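Local coordinates for cellulase (glycosyl hydrolase family 5) (Bacteroides ovatus, PDB 3ZMR), which hydrolyses internal beta-1,4-glucosidic linkages in the backbone of xyloglucan, with retention of the anomeric configuration, releasing xyloglucan oligosaccharides, at residues A[101-106]-A[247-252]; A[298-303]-A[324-329]. All blocks are in the same frame, centred on the assembly; numbering follows the deposited sequence.

Contact 1. Residues A[101-106]-A[247-252]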
ATOM      1  N   GLU A 101      20.319  -2.557 -15.816  1.00 13.65           N
ATOM      2  CA  GLU A 101      19.986  -1.162 -15.970  1.00 12.93           C
ATOM      3  C   GLU A 101      20.283  -0.323 -14.714  1.00 11.73           C
ATOM      4  O   GLU A 101      20.133   0.911 -14.733  1.00 13.28           O
ATOM      5  CB  GLU A 101      18.486  -1.011 -16.310  1.00 14.10           C
ATOM      6  CG  GLU A 101      18.038  -1.682 -17.600  1.00 16.37           C
ATOM      7  CD  GLU A 101      17.658  -3.137 -17.489  1.00 16.63           C
ATOM      8  OE1 GLU A 101      17.895  -3.805 -16.465  1.00 15.24           O
ATOM      9  OE2 GLU A 101      17.080  -3.629 -18.489  1.00 25.27           O
ATOM     10  N   TYR A 102      20.687  -0.984 -13.628  1.00 11.88           N
ATOM     11  CA  TYR A 102      21.020  -0.300 -12.371  1.00 12.22           C
ATOM     12  C   TYR A 102      22.003   0.846 -12.579  1.00 10.67           C
ATOM     13  O   TYR A 102      22.993   0.725 -13.307  1.00 13.66           O
ATOM     14  CB  TYR A 102      21.621  -1.287 -11.390  1.00 15.80           C
ATOM     15  CG  TYR A 102      22.087  -0.718 -10.079  1.00 10.04           C
ATOM     16  CD1 TYR A 102      21.217  -0.511  -9.005  1.00 12.99           C
ATOM     17  CD2 TYR A 102      23.431  -0.415  -9.899  1.00 14.23           C
ATOM     18  CE1 TYR A 102      21.703  -0.042  -7.784  1.00 15.12           C
ATOM     19  CE2 TYR A 102      23.912   0.064  -8.704  1.00 15.07           C
ATOM     20  CZ  TYR A 102      23.049   0.269  -7.660  1.00 16.14           C
ATOM     21  OH  TYR A 102      23.554   0.705  -6.460  1.00 15.71           O
ATOM     22  N   ILE A 103      21.750   1.940 -11.884  1.00 11.71           N
ATOM     23  CA  ILE A 103      22.724   2.999 -11.766  1.00 15.04           C
ATOM     24  C   ILE A 103      22.889   3.327 -10.286  1.00 10.35           C
ATOM     25  O   ILE A 103      22.021   3.052  -9.461  1.00 10.93           O
ATOM     26  CB  ILE A 103      22.364   4.262 -12.588  1.00 10.96           C
ATOM     27  CG1 ILE A 103      21.125   4.958 -12.031  1.00 12.33           C
ATOM     28  CG2 ILE A 103      22.225   3.936 -14.082  1.00 17.20           C
ATOM     29  CD1 ILE A 103      20.745   6.244 -12.785  1.00 12.97           C
ATOM     30  N   ALA A 104      24.021   3.930  -9.943  1.00 11.09           N
ATOM     31  CA  ALA A 104      24.362   4.171  -8.561  1.00 10.63           C
ATOM     32  C   ALA A 104      23.303   5.046  -7.878  1.00  9.46           C
ATOM     33  O   ALA A 104      22.659   5.881  -8.533  1.00 10.62           O
ATOM     34  CB  ALA A 104      25.695   4.855  -8.474  1.00 12.37           C
ATOM     35  N   PRO A 105      23.150   4.904  -6.560  1.00 10.70           N
ATOM     36  CA  PRO A 105      22.210   5.763  -5.839  1.00 10.36           C
ATOM     37  C   PRO A 105      22.541   7.241  -6.079  1.00  9.87           C
ATOM     38  O   PRO A 105      23.708   7.642  -6.174  1.00 11.21           O
ATOM     39  CB  PRO A 105      22.420   5.343  -4.386  1.00 12.59           C
ATOM     40  CG  PRO A 105      22.770   3.884  -4.498  1.00 11.87           C
ATOM     41  CD  PRO A 105      23.720   3.887  -5.666  1.00 10.30           C
ATOM     42  N   ASP A 106      21.492   8.048  -6.123  1.00  9.93           N
ATOM     43  CA  ASP A 106      21.588   9.493  -6.407  1.00  9.63           C
ATOM     44  C   ASP A 106      20.596  10.218  -5.527  1.00  9.49           C
ATOM     45  O   ASP A 106      19.391   9.991  -5.634  1.00  9.35           O
ATOM     46  CB  ASP A 106      21.311   9.749  -7.904  1.00 10.33           C
ATOM     47  CG  ASP A 106      21.524  11.187  -8.350  1.00 10.87           C
ATOM     48  OD1 ASP A 106      21.732  12.069  -7.495  1.00 11.89           O
ATOM     49  OD2 ASP A 106      21.475  11.414  -9.577  1.00 14.11           O
ATOM     50  N   ARG A 247      11.312   4.502 -16.225  1.00  9.87           N
ATOM     51  CA  ARG A 247      10.846   5.728 -16.909  1.00 11.43           C
ATOM     52  C   ARG A 247      10.918   6.950 -15.967  1.00  8.17           C
ATOM     53  O   ARG A 247      11.278   8.049 -16.394  1.00 10.53           O
ATOM     54  CB  ARG A 247       9.418   5.557 -17.465  1.00 11.63           C
ATOM     55  CG  ARG A 247       8.786   6.846 -17.983  1.00 14.67           C
ATOM     56  CD  ARG A 247       9.498   7.413 -19.184  1.00 20.30           C
ATOM     57  NE  ARG A 247       9.208   6.675 -20.404  1.00 16.23           N
ATOM     58  CZ  ARG A 247       8.458   7.129 -21.425  1.00 14.19           C
ATOM     59  NH1 ARG A 247       7.858   8.298 -21.377  1.00 16.28           N
ATOM     60  NH2 ARG A 247       8.294   6.360 -22.497  1.00 15.15           N
ATOM     61  N   PHE A 248      10.535   6.741 -14.695  1.00  9.01           N
ATOM     62  CA  PHE A 248      10.405   7.823 -13.741  1.00  8.36           C
ATOM     63  C   PHE A 248      11.590   7.998 -12.764  1.00  8.79           C
ATOM     64  O   PHE A 248      11.535   8.774 -11.806  1.00 10.04           O
ATOM     65  CB  PHE A 248       9.085   7.674 -12.979  1.00  8.22           C
ATOM     66  CG  PHE A 248       7.864   7.972 -13.808  1.00  9.04           C
ATOM     67  CD1 PHE A 248       7.481   9.291 -14.041  1.00 14.14           C
ATOM     68  CD2 PHE A 248       7.102   6.946 -14.344  1.00  9.09           C
ATOM     69  CE1 PHE A 248       6.390   9.553 -14.817  1.00 10.36           C
ATOM     70  CE2 PHE A 248       6.001   7.205 -15.130  1.00 15.05           C
ATOM     71  CZ  PHE A 248       5.633   8.504 -15.353  1.00 11.60           C
ATOM     72  N   ARG A 249      12.697   7.309 -13.056  1.00  8.51           N
ATOM     73  CA  ARG A 249      13.814   7.213 -12.119  1.00  9.41           C
ATOM     74  C   ARG A 249      14.430   8.569 -11.763  1.00  9.89           C
ATOM     75  O   ARG A 249      14.919   8.741 -10.647  1.00 10.13           O
ATOM     76  CB  ARG A 249      14.907   6.294 -12.729  1.00  9.90           C
ATOM     77  CG  ARG A 249      16.102   6.072 -11.787  1.00  9.59           C
ATOM     78  CD  ARG A 249      16.960   4.902 -12.191  1.00 12.50           C
ATOM     79  NE  ARG A 249      17.432   4.990 -13.570  1.00 11.07           N
ATOM     80  CZ  ARG A 249      18.144   4.057 -14.186  1.00 10.27           C
ATOM     81  NH1 ARG A 249      18.462   2.908 -13.589  1.00 10.79           N
ATOM     82  NH2 ARG A 249      18.502   4.267 -15.446  1.00 13.55           N
ATOM     83  N   ASP A 250      14.459   9.512 -12.712  1.00 10.50           N
ATOM     84  CA  ASP A 250      15.154  10.798 -12.484  1.00 10.07           C
ATOM     85  C   ASP A 250      14.297  11.883 -11.861  1.00 10.59           C
ATOM     86  O   ASP A 250      14.767  12.992 -11.688  1.00 11.42           O
ATOM     87  CB  ASP A 250      15.830  11.298 -13.759  1.00 12.61           C
ATOM     88  CG  ASP A 250      16.927  10.369 -14.257  1.00 14.47           C
ATOM     89  OD1 ASP A 250      17.472   9.541 -13.485  1.00 14.75           O
ATOM     90  OD2 ASP A 250      17.273  10.474 -15.451  1.00 17.92           O
ATOM     91  N   TYR A 251      13.049  11.580 -11.507  1.00 10.97           N
ATOM     92  CA  TYR A 251      12.194  12.557 -10.820  1.00 10.68           C
ATOM     93  C   TYR A 251      12.555  12.677  -9.344  1.00 10.76           C
ATOM     94  O   TYR A 251      13.008  11.708  -8.717  1.00  9.89           O
ATOM     95  CB  TYR A 251      10.695  12.228 -10.997  1.00  9.72           C
ATOM     96  CG  TYR A 251      10.205  12.515 -12.419  1.00 10.72           C
ATOM     97  CD1 TYR A 251      10.397  11.610 -13.444  1.00 11.28           C
ATOM     98  CD2 TYR A 251       9.668  13.742 -12.737  1.00 13.88           C
ATOM     99  CE1 TYR A 251      10.003  11.900 -14.749  1.00 13.05           C
ATOM    100  CE2 TYR A 251       9.251  14.049 -14.006  1.00 16.61           C
ATOM    101  CZ  TYR A 251       9.427  13.138 -15.021  1.00 15.67           C
ATOM    102  OH  TYR A 251       9.002  13.516 -16.290  1.00 13.90           O
ATOM    103  N   ASP A 252      12.364  13.873  -8.808  1.00 10.51           N
ATOM    104  CA  ASP A 252      12.726  14.153  -7.438  1.00  9.95           C
ATOM    105  C   ASP A 252      11.713  13.565  -6.427  1.00  9.04           C
ATOM    106  O   ASP A 252      10.800  12.797  -6.801  1.00  9.56           O
ATOM    107  CB  ASP A 252      13.057  15.640  -7.270  1.00 13.56           C
ATOM    108  CG  ASP A 252      11.877  16.559  -7.231  1.00 18.75           C
ATOM    109  OD1 ASP A 252      10.732  16.157  -6.972  1.00 13.75           O
ATOM    110  OD2 ASP A 252      12.147  17.774  -7.380  1.00 24.91           O
TER
HETATM  111  O   HOH W   1      20.218   2.442 -16.966  1.00 23.61           O
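Arg249 reaches out of the type I beta turn from Phe248 to Tyr251, at the C-terminal end of a helix, and ends against the backbone of Glu101 and the side chain of Ile103. From CB the chain runs out extended, CG lying opposite the backbone N (chi1 -177°), and Arg249 CD lies 4.1 Å from Ile103 CD1. A bend at chi3 (55°) then turns the guanidinium so that NE and CZ lie under the isoleucine: Ile103 CD1 sits over the centre of the flat group, 3.6 Å above its plane. Further out, NH1 gives a nearly straight hydrogen bond to Glu101 O, with 2.8 Å between Arg249 NH1 and Glu101 O and an N-H...O angle of 171°. That oxygen lies in the guanidinium plane, although the nitrogen approaches from above the carbonyl plane. At the other tip Arg249 NH2 donates to the oxygen of a water, 2.9 Å away, and the water donates in turn to Glu101 O, so the one oxygen receives a direct and a bridged bond.

Arginine suits the place because its edge can serve several oxygens while its face accepts a hydrocarbon branch. NH1 also bonds Thr295 O, and the carboxylate of Glu101 turns to a salt bridge with Lys242 on helix 227-248. A leucine in place of Arg249 would probably leave Glu101 O without its direct donor, deprive the bridging water of the donor at NH2, and take the flat support from beneath Ile103. The chemistry is that of a cation spending its hydrogen bonds on neutral carbonyls and water: directional hydrogen bonding and apolar packing over the guanidinium face, with no ion pair between the segments, join the 101-106 loop to the end of a barrel helix.

Contact 2. Residues A[298-303]-A[324-329]; sequences RNHYRH and LDIVQN
His300 brings the CE1 and NE2 end of its imidazole up to the methyls of Ile326 and Val327, two neighbours on the loop before strand 331-337. Its CG stands opposite the backbone N (chi1 -179°), which carries the ring out toward that loop. There the ring meets two methyls: Ile326 CG2 is 3.6 Å from His300 CE1, while Val327 CG1 comes within 3.2 Å of His300 NE2. The isoleucine crosses the histidine at about a right angle and the valine more obliquely. Val327 also packs on the backbone, with CG2 3.4 Å from His300 O, and its CG1 brushes Tyr301 CD1.

The imidazole also packs on the next residue. His300 CD2 lies over the centre of the Tyr301 ring, 3.6 Å above its plane, while Tyr301 CE1 is at the edge of the imidazole. Beta-branched residues suit the facing loop, since their methyls spread close to the main chain. Asp325 OD1 accepts from Ile326 N and forms a salt bridge with Arg293 of helix 275-293, and Ile326 and Val327 both pack on Arg293. On the histidine's own segment, Arg302 grips Asn299 OD1 side-on through NE and NH2.

This is packing between successive helix-to-strand loops of a (beta/alpha)8 barrel, each leading from a helix into the next parallel strand: here strands 304-307 and 331-337, neighbours in the barrel wall.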
ATOM      1  N   ARG A 298      17.883   7.766  -8.217  1.00  8.57           N
ATOM      2  CA  ARG A 298      17.006   8.384  -7.212  1.00  8.60           C
ATOM      3  C   ARG A 298      15.980   7.382  -6.650  1.00  7.60           C
ATOM      4  O   ARG A 298      15.407   7.609  -5.575  1.00  8.67           O
ATOM      5  CB  ARG A 298      16.296   9.578  -7.816  1.00  8.65           C
ATOM      6  CG  ARG A 298      17.214  10.766  -8.098  1.00 10.32           C
ATOM      7  CD  ARG A 298      16.406  11.828  -8.793  1.00 10.01           C
ATOM      8  NE  ARG A 298      17.092  13.028  -9.255  1.00 10.21           N
ATOM      9  CZ  ARG A 298      17.835  13.119 -10.339  1.00 10.56           C
ATOM     10  NH1 ARG A 298      18.167  12.047 -11.067  1.00 15.49           N
ATOM     11  NH2 ARG A 298      18.272  14.338 -10.697  1.00 15.57           N
ATOM     12  N   ASN A 299      15.725   6.298  -7.387  1.00  7.15           N
ATOM     13  CA  ASN A 299      14.811   5.263  -6.922  1.00  7.69           C
ATOM     14  C   ASN A 299      15.340   4.500  -5.703  1.00  9.17           C
ATOM     15  O   ASN A 299      14.610   3.826  -5.013  1.00 10.05           O
ATOM     16  CB  ASN A 299      14.465   4.272  -8.022  1.00 10.00           C
ATOM     17  CG  ASN A 299      13.536   4.861  -9.076  1.00  7.58           C
ATOM     18  OD1 ASN A 299      12.859   5.881  -8.869  1.00  8.99           O
ATOM     19  ND2 ASN A 299      13.489   4.209 -10.197  1.00  8.61           N
ATOM     20  N   HIS A 300      16.622   4.631  -5.425  1.00  8.72           N
ATOM     21  CA  HIS A 300      17.190   4.111  -4.175  1.00  8.98           C
ATOM     22  C   HIS A 300      16.575   4.795  -2.956  1.00  7.90           C
ATOM     23  O   HIS A 300      16.347   4.157  -1.945  1.00  9.63           O
ATOM     24  CB  HIS A 300      18.710   4.318  -4.186  1.00 11.10           C
ATOM     25  CG  HIS A 300      19.417   3.794  -2.970  1.00 10.04           C
ATOM     26  ND1 HIS A 300      19.727   2.468  -2.830  1.00 11.29           N
ATOM     27  CD2 HIS A 300      19.838   4.401  -1.832  1.00 12.09           C
ATOM     28  CE1 HIS A 300      20.362   2.278  -1.684  1.00 15.69           C
ATOM     29  NE2 HIS A 300      20.433   3.432  -1.055  1.00 15.28           N
ATOM     30  N   TYR A 301      16.264   6.085  -3.108  1.00  8.25           N
ATOM     31  CA  TYR A 301      15.816   6.953  -2.026  1.00 10.26           C
ATOM     32  C   TYR A 301      14.328   7.318  -2.056  1.00  8.27           C
ATOM     33  O   TYR A 301      13.826   7.944  -1.109  1.00  9.80           O
ATOM     34  CB  TYR A 301      16.604   8.260  -2.074  1.00  9.07           C
ATOM     35  CG  TYR A 301      18.085   8.114  -1.793  1.00  9.68           C
ATOM     36  CD1 TYR A 301      18.554   7.836  -0.495  1.00 11.57           C
ATOM     37  CD2 TYR A 301      19.030   8.258  -2.802  1.00 12.98           C
ATOM     38  CE1 TYR A 301      19.907   7.737  -0.201  1.00 14.03           C
ATOM     39  CE2 TYR A 301      20.382   8.152  -2.513  1.00 11.65           C
ATOM     40  CZ  TYR A 301      20.794   7.878  -1.222  1.00  9.34           C
ATOM     41  OH  TYR A 301      22.135   7.781  -0.957  1.00 14.71           O
ATOM     42  N   ARG A 302      13.639   6.990  -3.151  1.00  7.98           N
ATOM     43  CA  ARG A 302      12.273   7.464  -3.343  1.00  8.25           C
ATOM     44  C   ARG A 302      11.377   6.944  -2.246  1.00  8.07           C
ATOM     45  O   ARG A 302      11.523   5.811  -1.779  1.00  8.43           O
ATOM     46  CB  ARG A 302      11.783   7.016  -4.708  1.00  7.14           C
ATOM     47  CG  ARG A 302      10.445   7.583  -5.118  1.00  8.24           C
ATOM     48  CD  ARG A 302      10.013   7.310  -6.586  1.00  8.01           C
ATOM     49  NE  ARG A 302      11.084   7.611  -7.524  1.00  7.10           N
ATOM     50  CZ  ARG A 302      11.540   8.835  -7.810  1.00  6.87           C
ATOM     51  NH1 ARG A 302      10.970   9.954  -7.326  1.00  8.73           N
ATOM     52  NH2 ARG A 302      12.622   8.964  -8.574  1.00  9.81           N
ATOM     53  N   HIS A 303      10.399   7.738  -1.870  1.00  7.89           N
ATOM     54  CA  HIS A 303       9.408   7.279  -0.898  1.00  8.10           C
ATOM     55  C   HIS A 303       8.407   6.408  -1.607  1.00  7.36           C
ATOM     56  O   HIS A 303       7.844   6.775  -2.643  1.00  8.32           O
ATOM     57  CB  HIS A 303       8.705   8.471  -0.260  1.00  8.48           C
ATOM     58  CG  HIS A 303       9.642   9.366   0.509  1.00  8.09           C
ATOM     59  ND1 HIS A 303       9.739   9.363   1.891  1.00  9.47           N
ATOM     60  CD2 HIS A 303      10.527  10.290   0.069  1.00  8.72           C
ATOM     61  CE1 HIS A 303      10.632  10.266   2.258  1.00 11.13           C
ATOM     62  NE2 HIS A 303      11.135  10.822   1.169  1.00 10.22           N
ATOM     63  N   LEU A 324      11.103  -5.546   3.797  1.00  9.33           N
ATOM     64  CA  LEU A 324      12.511  -5.258   3.952  1.00  9.39           C
ATOM     65  C   LEU A 324      12.908  -4.235   2.889  1.00  8.50           C
ATOM     66  O   LEU A 324      12.391  -4.237   1.768  1.00 11.62           O
ATOM     67  CB  LEU A 324      13.369  -6.526   3.759  1.00 15.26           C
ATOM     68  CG  LEU A 324      13.130  -7.692   4.708  1.00 15.15           C
ATOM     69  CD1 LEU A 324      13.970  -8.889   4.248  1.00 24.02           C
ATOM     70  CD2 LEU A 324      13.449  -7.299   6.141  1.00 25.47           C
ATOM     71  N   ASP A 325      13.825  -3.367   3.224  1.00 11.23           N
ATOM     72  CA  ASP A 325      14.251  -2.307   2.308  1.00 10.71           C
ATOM     73  C   ASP A 325      15.776  -2.093   2.477  1.00  9.57           C
ATOM     74  O   ASP A 325      16.383  -2.536   3.457  1.00 13.30           O
ATOM     75  CB  ASP A 325      13.419  -1.025   2.593  1.00  9.45           C
ATOM     76  CG  ASP A 325      13.431   0.006   1.446  1.00  9.49           C
ATOM     77  OD1 ASP A 325      14.118  -0.191   0.389  1.00 10.73           O
ATOM     78  OD2 ASP A 325      12.688   1.012   1.589  1.00  9.86           O
ATOM     79  N   ILE A 326      16.362  -1.387   1.515  1.00 10.32           N
ATOM     80  CA  ILE A 326      17.801  -1.107   1.446  1.00 12.38           C
ATOM     81  C   ILE A 326      18.141   0.284   2.016  1.00 12.19           C
ATOM     82  O   ILE A 326      19.311   0.595   2.238  1.00 16.85           O
ATOM     83  CB  ILE A 326      18.300  -1.178  -0.028  1.00 16.11           C
ATOM     84  CG1 ILE A 326      19.839  -1.193  -0.125  1.00 22.48           C
ATOM     85  CG2 ILE A 326      17.706  -0.023  -0.871  1.00 17.81           C
ATOM     86  CD1 ILE A 326      20.477  -2.433   0.440  1.00 59.69           C
ATOM     87  N   VAL A 327      17.107   1.100   2.280  1.00 10.47           N
ATOM     88  CA  VAL A 327      17.207   2.415   2.915  1.00 10.81           C
ATOM     89  C   VAL A 327      16.255   2.427   4.095  1.00 10.96           C
ATOM     90  O   VAL A 327      15.277   1.671   4.118  1.00 12.60           O
ATOM     91  CB  VAL A 327      16.883   3.581   1.984  1.00 14.67           C
ATOM     92  CG1 VAL A 327      18.021   3.822   1.009  1.00 18.76           C
ATOM     93  CG2 VAL A 327      15.539   3.360   1.295  1.00 11.86           C
ATOM     94  N   GLN A 328      16.574   3.262   5.080  1.00 11.75           N
ATOM     95  CA  GLN A 328      15.774   3.373   6.293  1.00 12.32           C
ATOM     96  C   GLN A 328      14.656   4.419   6.107  1.00  9.69           C
ATOM     97  O   GLN A 328      14.879   5.505   5.552  1.00 11.31           O
ATOM     98  CB  GLN A 328      16.616   3.745   7.529  1.00 15.53           C
ATOM     99  CG  GLN A 328      17.670   2.715   7.919  1.00 18.24           C
ATOM    100  CD  GLN A 328      18.297   2.965   9.294  1.00 59.37           C
ATOM    101  OE1 GLN A 328      17.639   2.810  10.324  1.00 94.60           O
ATOM    102  NE2 GLN A 328      19.574   3.317   9.308  1.00 77.33           N
ATOM    103  N   ASN A 329      13.456   4.031   6.550  1.00 10.31           N
ATOM    104  CA  ASN A 329      12.349   4.977   6.785  1.00 10.51           C
ATOM    105  C   ASN A 329      11.926   5.716   5.488  1.00  8.51           C
ATOM    106  O   ASN A 329      11.774   6.966   5.485  1.00 11.14           O
ATOM    107  CB  ASN A 329      12.705   5.989   7.897  1.00 12.82           C
ATOM    108  CG  ASN A 329      13.066   5.318   9.192  1.00 14.23           C
ATOM    109  OD1 ASN A 329      14.094   5.647   9.791  1.00 21.49           O
ATOM    110  ND2 ASN A 329      12.263   4.399   9.629  1.00 13.41           N
TER

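The two contacts follow one another along the chain, contact 1 closing before contact 2 opens, and their centres lie about 12 Å apart on the same side of the chain's centre. They meet directly: Arg302 of contact 2 donates through NH2 to the Tyr251 carbonyl of contact 1, and Arg298 makes a long, weak ion pair with Asp250. Segments 247-252, 298-303 and 324-329 each run from a helix toward the next barrel strand, 255-258, 304-307 and 331-337 in turn. The 101-106 loop, which follows strand 85-91 of the N-terminal sheet, packs on the first two, away from the sugar-binding sites, so the chain from that sheet to barrel strand 125-127 lies against the barrel here.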